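Local coordinates for nuclease-like protein (Chaetomium thermophilum, PDB 6GRB) that is the N-terminal, nuclease-core part of a GEN1-type junction-resolving enzyme that binds DNA and probably cuts four-way junctions and 5'-flaps, at residues K20-H25 against L70-I75; R58-R63 against K104-L109; V301-L306 against P331-Q336. One frame throughout, in Å; residues are numbered along the deposited sequence.

Interaction 1. Residues K20-H25 against L70-I75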
# COMPACT_ATOMS: atom_id res chain seq x y z
N LYS A 20 2.55 4.92 -11.87
CA LYS A 20 1.86 4.30 -13.00
C LYS A 20 0.58 3.60 -12.56
O LYS A 20 -0.43 3.65 -13.27
CB LYS A 20 2.76 3.31 -13.73
CG LYS A 20 2.08 2.77 -14.98
CD LYS A 20 2.92 1.80 -15.76
CE LYS A 20 2.04 0.91 -16.61
NZ LYS A 20 1.22 1.76 -17.51
N LEU A 21 0.58 2.97 -11.39
CA LEU A 21 -0.64 2.34 -10.89
C LEU A 21 -1.70 3.38 -10.60
O LEU A 21 -2.87 3.19 -10.94
CB LEU A 21 -0.35 1.54 -9.63
CG LEU A 21 0.43 0.25 -9.77
CD1 LEU A 21 0.86 -0.19 -8.38
CD2 LEU A 21 -0.42 -0.81 -10.45
N ALA A 22 -1.32 4.47 -9.94
CA ALA A 22 -2.29 5.52 -9.62
C ALA A 22 -2.90 6.12 -10.89
O ALA A 22 -4.12 6.30 -10.98
CB ALA A 22 -1.62 6.61 -8.79
N ILE A 23 -2.07 6.44 -11.89
CA ILE A 23 -2.57 7.14 -13.05
C ILE A 23 -3.31 6.19 -14.01
O ILE A 23 -4.28 6.60 -14.67
CB ILE A 23 -1.42 7.89 -13.74
CG1 ILE A 23 -0.88 8.99 -12.82
CG2 ILE A 23 -1.86 8.49 -15.06
CD1 ILE A 23 -1.85 10.16 -12.60
N ASP A 24 -2.87 4.93 -14.12
CA ASP A 24 -3.62 3.94 -14.89
C ASP A 24 -5.02 3.79 -14.33
O ASP A 24 -6.02 3.83 -15.07
CB ASP A 24 -2.90 2.59 -14.86
CG ASP A 24 -1.76 2.48 -15.88
OD1 ASP A 24 -1.56 3.39 -16.73
OD2 ASP A 24 -1.05 1.44 -15.84
N HIS A 25 -5.10 3.65 -13.01
CA HIS A 25 -6.39 3.46 -12.35
C HIS A 25 -7.27 4.70 -12.50
O HIS A 25 -8.48 4.58 -12.79
CB HIS A 25 -6.17 3.12 -10.88
CG HIS A 25 -7.43 2.78 -10.16
ND1 HIS A 25 -8.30 3.73 -9.68
CD2 HIS A 25 -7.97 1.58 -9.84
CE1 HIS A 25 -9.33 3.13 -9.11
NE2 HIS A 25 -9.14 1.83 -9.18
N LEU A 70 1.10 11.66 -5.76
CA LEU A 70 0.57 10.57 -6.57
C LEU A 70 -0.95 10.65 -6.73
O LEU A 70 -1.50 9.98 -7.60
CB LEU A 70 0.98 9.22 -5.95
CG LEU A 70 2.49 8.97 -5.75
CD1 LEU A 70 2.74 7.81 -4.84
CD2 LEU A 70 3.18 8.75 -7.08
N GLY A 71 -1.63 11.48 -5.94
CA GLY A 71 -3.08 11.50 -5.95
C GLY A 71 -3.73 10.21 -5.46
O GLY A 71 -4.73 9.77 -6.04
N ILE A 72 -3.20 9.60 -4.41
CA ILE A 72 -3.70 8.34 -3.90
C ILE A 72 -4.56 8.64 -2.68
O ILE A 72 -4.17 9.46 -1.84
CB ILE A 72 -2.54 7.38 -3.55
CG1 ILE A 72 -1.81 6.95 -4.83
CG2 ILE A 72 -3.01 6.19 -2.69
CD1 ILE A 72 -0.74 5.92 -4.60
N HIS A 73 -5.74 8.02 -2.59
CA HIS A 73 -6.61 8.11 -1.41
C HIS A 73 -6.25 6.97 -0.46
O HIS A 73 -6.68 5.82 -0.70
CB HIS A 73 -8.09 8.02 -1.77
CG HIS A 73 -8.65 9.24 -2.44
ND1 HIS A 73 -9.81 9.20 -3.21
CD2 HIS A 73 -8.22 10.52 -2.48
CE1 HIS A 73 -10.06 10.42 -3.67
NE2 HIS A 73 -9.11 11.23 -3.24
N PRO A 74 -5.48 7.22 0.60
CA PRO A 74 -5.01 6.14 1.46
C PRO A 74 -5.86 5.95 2.70
O PRO A 74 -6.25 6.91 3.37
CB PRO A 74 -3.62 6.63 1.87
CG PRO A 74 -3.82 8.12 1.98
CD PRO A 74 -4.86 8.51 0.94
N ILE A 75 -6.11 4.69 3.05
CA ILE A 75 -6.65 4.36 4.36
C ILE A 75 -5.60 3.55 5.11
O ILE A 75 -5.17 2.47 4.65
CB ILE A 75 -8.02 3.66 4.29
CG1 ILE A 75 -8.56 3.36 5.69
CG2 ILE A 75 -7.97 2.39 3.48
CD1 ILE A 75 -10.08 3.21 5.75
O HOH W 1 -5.07 7.63 -8.72
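The peptide plane joining Leu70 to Gly71 is the flat group here, and Ala22 meets it at its oxygen end: Ala22 CB lies 3.6 Å from Leu70 O, tilted out of the peptide plane. The same methyl also touches Ile72, with Ala22 CB 4.0 Å from Ile72 CG1. Ile72 has CG1 beside its backbone N and anti to its carbonyl carbon (chi1 -67°), a choice that turns this branch back toward the helix. Ala22 CA and Ile72 CA are 6.5 Å apart, with the alanine methyl between them. Gly71, the first residue after helix 55-70 to leave helical angles, has positive phi, forms a Schellman motif and presents its carbonyl to a water. This water donates to Ala22 O at 2.8 Å and makes a longer, weak bond to Gly71 O at 3.4 Å, giving a polar bridge beside the apolar touch. Along helix 18-29, Lys20 NZ forms a salt bridge with Asp24 OD2 at 2.8 Å, using the syn lone pair of that oxygen. Helix 18-29 lies against the turn between helix 55-70 and strand 73-78, which pairs in parallel with strand 34-37; Ile23 of helix 18-29 also packs on helix 445-451.

Interaction 2. Residues R58-R63 against K104-L109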
# COMPACT_ATOMS: atom_id res chain seq x y z
N ARG A 58 9.27 12.20 10.74
CA ARG A 58 9.65 13.04 9.61
C ARG A 58 9.55 12.24 8.32
O ARG A 58 8.97 12.72 7.34
CB ARG A 58 11.05 13.60 9.80
CG ARG A 58 11.19 15.06 9.39
CD ARG A 58 12.49 15.66 9.91
NE ARG A 58 13.66 14.82 9.61
CZ ARG A 58 14.64 14.53 10.46
NH1 ARG A 58 14.62 14.99 11.71
NH2 ARG A 58 15.65 13.77 10.07
N THR A 59 10.06 11.01 8.30
CA THR A 59 10.02 10.28 7.03
C THR A 59 8.61 9.82 6.71
O THR A 59 8.25 9.70 5.53
CB THR A 59 11.00 9.09 7.02
OG1 THR A 59 10.50 8.02 7.80
CG2 THR A 59 12.32 9.50 7.58
N LEU A 60 7.79 9.56 7.73
CA LEU A 60 6.37 9.31 7.52
C LEU A 60 5.70 10.53 6.90
O LEU A 60 4.92 10.42 5.95
CB LEU A 60 5.73 8.93 8.86
CG LEU A 60 4.42 8.17 8.87
CD1 LEU A 60 4.67 6.73 8.50
CD2 LEU A 60 3.74 8.27 10.22
N PHE A 61 6.01 11.71 7.44
CA PHE A 61 5.61 12.98 6.83
C PHE A 61 5.97 13.03 5.34
O PHE A 61 5.12 13.35 4.50
CB PHE A 61 6.27 14.13 7.62
CG PHE A 61 6.03 15.50 7.03
CD1 PHE A 61 6.90 16.02 6.09
CD2 PHE A 61 4.95 16.26 7.43
CE1 PHE A 61 6.68 17.27 5.54
CE2 PHE A 61 4.72 17.50 6.87
CZ PHE A 61 5.58 18.01 5.93
N TYR A 62 7.22 12.70 4.99
CA TYR A 62 7.64 12.80 3.60
C TYR A 62 6.91 11.78 2.72
O TYR A 62 6.50 12.12 1.61
CB TYR A 62 9.17 12.66 3.50
CG TYR A 62 9.93 13.89 3.96
CD1 TYR A 62 9.79 15.11 3.30
CD2 TYR A 62 10.80 13.84 5.04
CE1 TYR A 62 10.47 16.24 3.69
CE2 TYR A 62 11.50 14.97 5.46
CZ TYR A 62 11.33 16.17 4.77
OH TYR A 62 12.02 17.30 5.16
N ARG A 63 6.68 10.56 3.21
CA ARG A 63 5.85 9.60 2.47
C ARG A 63 4.41 10.10 2.27
O ARG A 63 3.77 9.76 1.27
CB ARG A 63 5.82 8.24 3.17
CG ARG A 63 7.18 7.62 3.39
CD ARG A 63 7.53 6.58 2.35
NE ARG A 63 8.91 6.13 2.47
CZ ARG A 63 9.37 4.98 1.97
NH1 ARG A 63 8.52 4.17 1.33
NH2 ARG A 63 10.65 4.63 2.12
N LYS A 104 -1.62 9.04 13.98
CA LYS A 104 -3.03 9.27 13.67
C LYS A 104 -3.32 10.76 13.55
O LYS A 104 -4.15 11.19 12.73
CB LYS A 104 -3.92 8.64 14.74
CG LYS A 104 -3.94 7.15 14.70
CD LYS A 104 -4.93 6.63 15.71
CE LYS A 104 -5.26 5.17 15.43
NZ LYS A 104 -6.35 4.68 16.32
N ARG A 105 -2.65 11.57 14.36
CA ARG A 105 -2.76 13.02 14.24
C ARG A 105 -2.23 13.50 12.88
O ARG A 105 -2.88 14.28 12.18
CB ARG A 105 -2.00 13.68 15.40
CG ARG A 105 -2.01 15.17 15.36
CD ARG A 105 -1.56 15.75 16.70
NE ARG A 105 -1.44 17.21 16.63
CZ ARG A 105 -0.32 17.90 16.90
NH1 ARG A 105 0.78 17.26 17.28
NH2 ARG A 105 -0.30 19.22 16.77
N LEU A 106 -1.05 13.01 12.49
CA LEU A 106 -0.49 13.42 11.20
C LEU A 106 -1.35 12.93 10.04
O LEU A 106 -1.46 13.62 9.02
CB LEU A 106 0.96 12.92 11.07
CG LEU A 106 1.76 13.46 9.87
CD1 LEU A 106 2.12 14.97 10.00
CD2 LEU A 106 3.00 12.61 9.63
N ILE A 107 -1.94 11.73 10.17
CA ILE A 107 -2.88 11.23 9.17
C ILE A 107 -4.04 12.20 8.99
O ILE A 107 -4.42 12.53 7.86
CB ILE A 107 -3.37 9.83 9.56
CG1 ILE A 107 -2.21 8.82 9.43
CG2 ILE A 107 -4.56 9.43 8.68
CD1 ILE A 107 -2.53 7.42 9.94
N ARG A 108 -4.64 12.65 10.09
CA ARG A 108 -5.76 13.59 10.00
C ARG A 108 -5.33 14.90 9.35
O ARG A 108 -5.97 15.37 8.41
CB ARG A 108 -6.36 13.84 11.39
N LEU A 109 -4.21 15.47 9.83
CA LEU A 109 -3.71 16.74 9.31
C LEU A 109 -3.55 16.72 7.79
O LEU A 109 -3.75 17.75 7.14
CB LEU A 109 -2.38 17.08 9.98
CG LEU A 109 -2.52 17.57 11.43
CD1 LEU A 109 -1.17 17.84 12.05
CD2 LEU A 109 -3.41 18.82 11.45
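Leu106 drives its two methyls against Phe61, and nearly all the tight packing is here. CD1 meets the ring at its edge, near the ring plane, with Leu106 CD1 4.0 Å from Phe61 CD2. The other branch lies over the backbone: Leu106 CD2 is 3.8 Å from Phe61 N and the same distance from Phe61 CA. Leu106 has CG anti to the backbone N (chi1 -171°), which extends the side chain across the gap between the helices, and it crosses the Phe61 side chain at about a right angle. Leu60 fits less closely, its CD2 staying 4.4 Å from Leu106 CD2, and it leans instead on Trp42 and Ile46 of helix 42-46. Beyond this buried row, Tyr62 and Arg105 lie on the exposed side, and Arg63 makes a cation-pi contact with Trp156 and a hydrogen bond to its carbonyl. The Phe61 ring is enclosed by Trp316 and Phe314, both edge-to-face, so the leucine joins an aromatic cluster. Helix 55-70 links parallel strands 34-37 and 73-78, while helix 104-109 lies between 73-78 and 113-116; the contact is therefore between the helices of two successive beta-alpha-beta crossovers, as expected of the PIN-like alpha/beta core of XPG-family nucleases.

Interaction 3. Residues V301-L306 against P331-Q336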
# COMPACT_ATOMS: atom_id res chain seq x y z
N VAL A 301 -6.17 19.42 3.25
CA VAL A 301 -4.97 19.45 4.07
C VAL A 301 -5.01 20.65 5.02
O VAL A 301 -5.18 21.80 4.59
CB VAL A 301 -3.72 19.49 3.17
CG1 VAL A 301 -2.45 19.56 3.98
CG2 VAL A 301 -3.73 18.29 2.22
N ASP A 302 -4.84 20.38 6.31
CA ASP A 302 -4.81 21.36 7.39
C ASP A 302 -3.45 22.10 7.41
O ASP A 302 -2.53 21.74 8.15
CB ASP A 302 -5.07 20.64 8.71
CG ASP A 302 -5.51 21.57 9.83
OD1 ASP A 302 -5.35 22.81 9.71
OD2 ASP A 302 -5.99 21.04 10.85
N ILE A 303 -3.36 23.18 6.62
CA ILE A 303 -2.11 23.93 6.46
C ILE A 303 -1.62 24.49 7.79
O ILE A 303 -0.44 24.36 8.14
CB ILE A 303 -2.30 25.06 5.42
CG1 ILE A 303 -2.91 24.50 4.14
CG2 ILE A 303 -0.98 25.75 5.12
CD1 ILE A 303 -2.04 23.49 3.45
N ALA A 304 -2.51 25.15 8.55
CA ALA A 304 -2.10 25.70 9.84
C ALA A 304 -1.86 24.60 10.86
O ALA A 304 -1.05 24.76 11.77
CB ALA A 304 -3.16 26.69 10.35
N GLY A 305 -2.57 23.47 10.73
CA GLY A 305 -2.34 22.36 11.63
C GLY A 305 -1.00 21.70 11.40
O GLY A 305 -0.27 21.40 12.35
N LEU A 306 -0.65 21.47 10.13
CA LEU A 306 0.68 20.98 9.77
C LEU A 306 1.76 21.97 10.15
O LEU A 306 2.87 21.56 10.51
CB LEU A 306 0.76 20.66 8.28
CG LEU A 306 0.22 19.30 7.86
CD1 LEU A 306 0.29 19.17 6.31
CD2 LEU A 306 1.00 18.21 8.54
N PRO A 331 4.20 21.11 -4.03
CA PRO A 331 3.82 20.24 -5.15
C PRO A 331 2.67 19.30 -4.81
O PRO A 331 1.83 19.02 -5.68
CB PRO A 331 5.11 19.47 -5.46
CG PRO A 331 6.20 20.27 -4.86
CD PRO A 331 5.62 20.93 -3.65
N GLY A 332 2.60 18.84 -3.56
CA GLY A 332 1.53 17.92 -3.17
C GLY A 332 0.16 18.57 -3.20
O GLY A 332 -0.79 18.00 -3.74
N LEU A 333 0.02 19.74 -2.57
CA LEU A 333 -1.26 20.46 -2.65
C LEU A 333 -1.65 20.77 -4.09
O LEU A 333 -2.85 20.84 -4.40
CB LEU A 333 -1.19 21.78 -1.88
CG LEU A 333 -1.26 21.81 -0.37
CD1 LEU A 333 -1.01 23.26 0.07
CD2 LEU A 333 -2.59 21.30 0.13
N LEU A 334 -0.67 21.03 -4.96
CA LEU A 334 -0.99 21.24 -6.37
C LEU A 334 -1.76 20.04 -6.93
O LEU A 334 -2.79 20.21 -7.60
CB LEU A 334 0.30 21.48 -7.17
CG LEU A 334 0.37 21.68 -8.69
CD1 LEU A 334 -0.41 22.94 -9.07
CD2 LEU A 334 1.79 21.76 -9.25
N VAL A 335 -1.28 18.82 -6.65
CA VAL A 335 -1.95 17.63 -7.17
C VAL A 335 -3.29 17.42 -6.49
O VAL A 335 -4.32 17.24 -7.16
CB VAL A 335 -1.07 16.38 -7.02
CG1 VAL A 335 -1.94 15.14 -7.16
CG2 VAL A 335 0.03 16.36 -8.05
N GLN A 336 -3.28 17.47 -5.17
CA GLN A 336 -4.50 17.29 -4.39
C GLN A 336 -5.59 18.26 -4.84
O GLN A 336 -6.76 17.89 -4.95
CB GLN A 336 -4.22 17.48 -2.89
CG GLN A 336 -5.43 17.30 -2.00
CD GLN A 336 -5.83 18.58 -1.30
OE1 GLN A 336 -5.10 19.10 -0.46
NE2 GLN A 336 -7.01 19.10 -1.64
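Val301, just before helix 303-313, and Ile303 in its first turn approach helix 318-340, with Val301 CA and Leu333 CA 7.7 Å apart, and Asp302 centres an inverse gamma turn that leads the chain into its helix. Leu333 is the side chain shared by both apolar touches, and its two methyls divide the work. Leu333 CD2 rests against the branch point of Val301, 3.7 Å from Val301 CB, with the two side chains oblique to one another. Leu333 CD1 instead meets Ile303 tip to tip, at 3.5 Å from Ile303 CD1. Ile303 points its beta carbon to the side, but with CG1 beside the backbone N (chi1 -51°) and a second bend at chi2, its terminal methyl comes round to the leucine. One turn further along, Gln336 sets its amide oxygen against Val301 CG2, which Leu333 CD2 also touches; Gln336 OE1 is 3.1 Å from Val301 CG2, a short approach that may reflect strain or inexact placement of the amide. The bend at chi2 of Gln336 (-114°) helps to place the amide there, and its NE2 makes a weak hydrogen bond to Asp340. Asp302 faces elsewhere and caps its own helix, with Asp302 OD1 accepting from Gly305 N at 3.0 Å, from above the carboxylate plane. Positive potential at this helix start would probably favour the charged carboxylate. The chemistry implies cohesion by methyl packing between the segments, with the glutamine amide at one end of the patch and the polar cap confined to the helix start.

In the fold
Interactions 1 and 2 are buried, whereas interaction 3 is only partly so. The first two share the alpha/beta core, since helix 55-70 runs directly into the turn of interaction 1 and strand 73-78 precedes helix 104-109; their segments alternate along the chain. Interaction 3 adds later helices to this core: Leu109 O and Asp302 N are probably hydrogen-bonded at 3.0 Å, Leu106 packs on Leu306, and Val335 reaches the backbone of Gly71. Chemistry follows place. A water joins backbone carbonyls in interaction 1, interaction 2 combines leucines with an aromatic edge, and interaction 3 sets a glutamine amide beside aliphatic groups. All lie away from the metal-binding carboxylates.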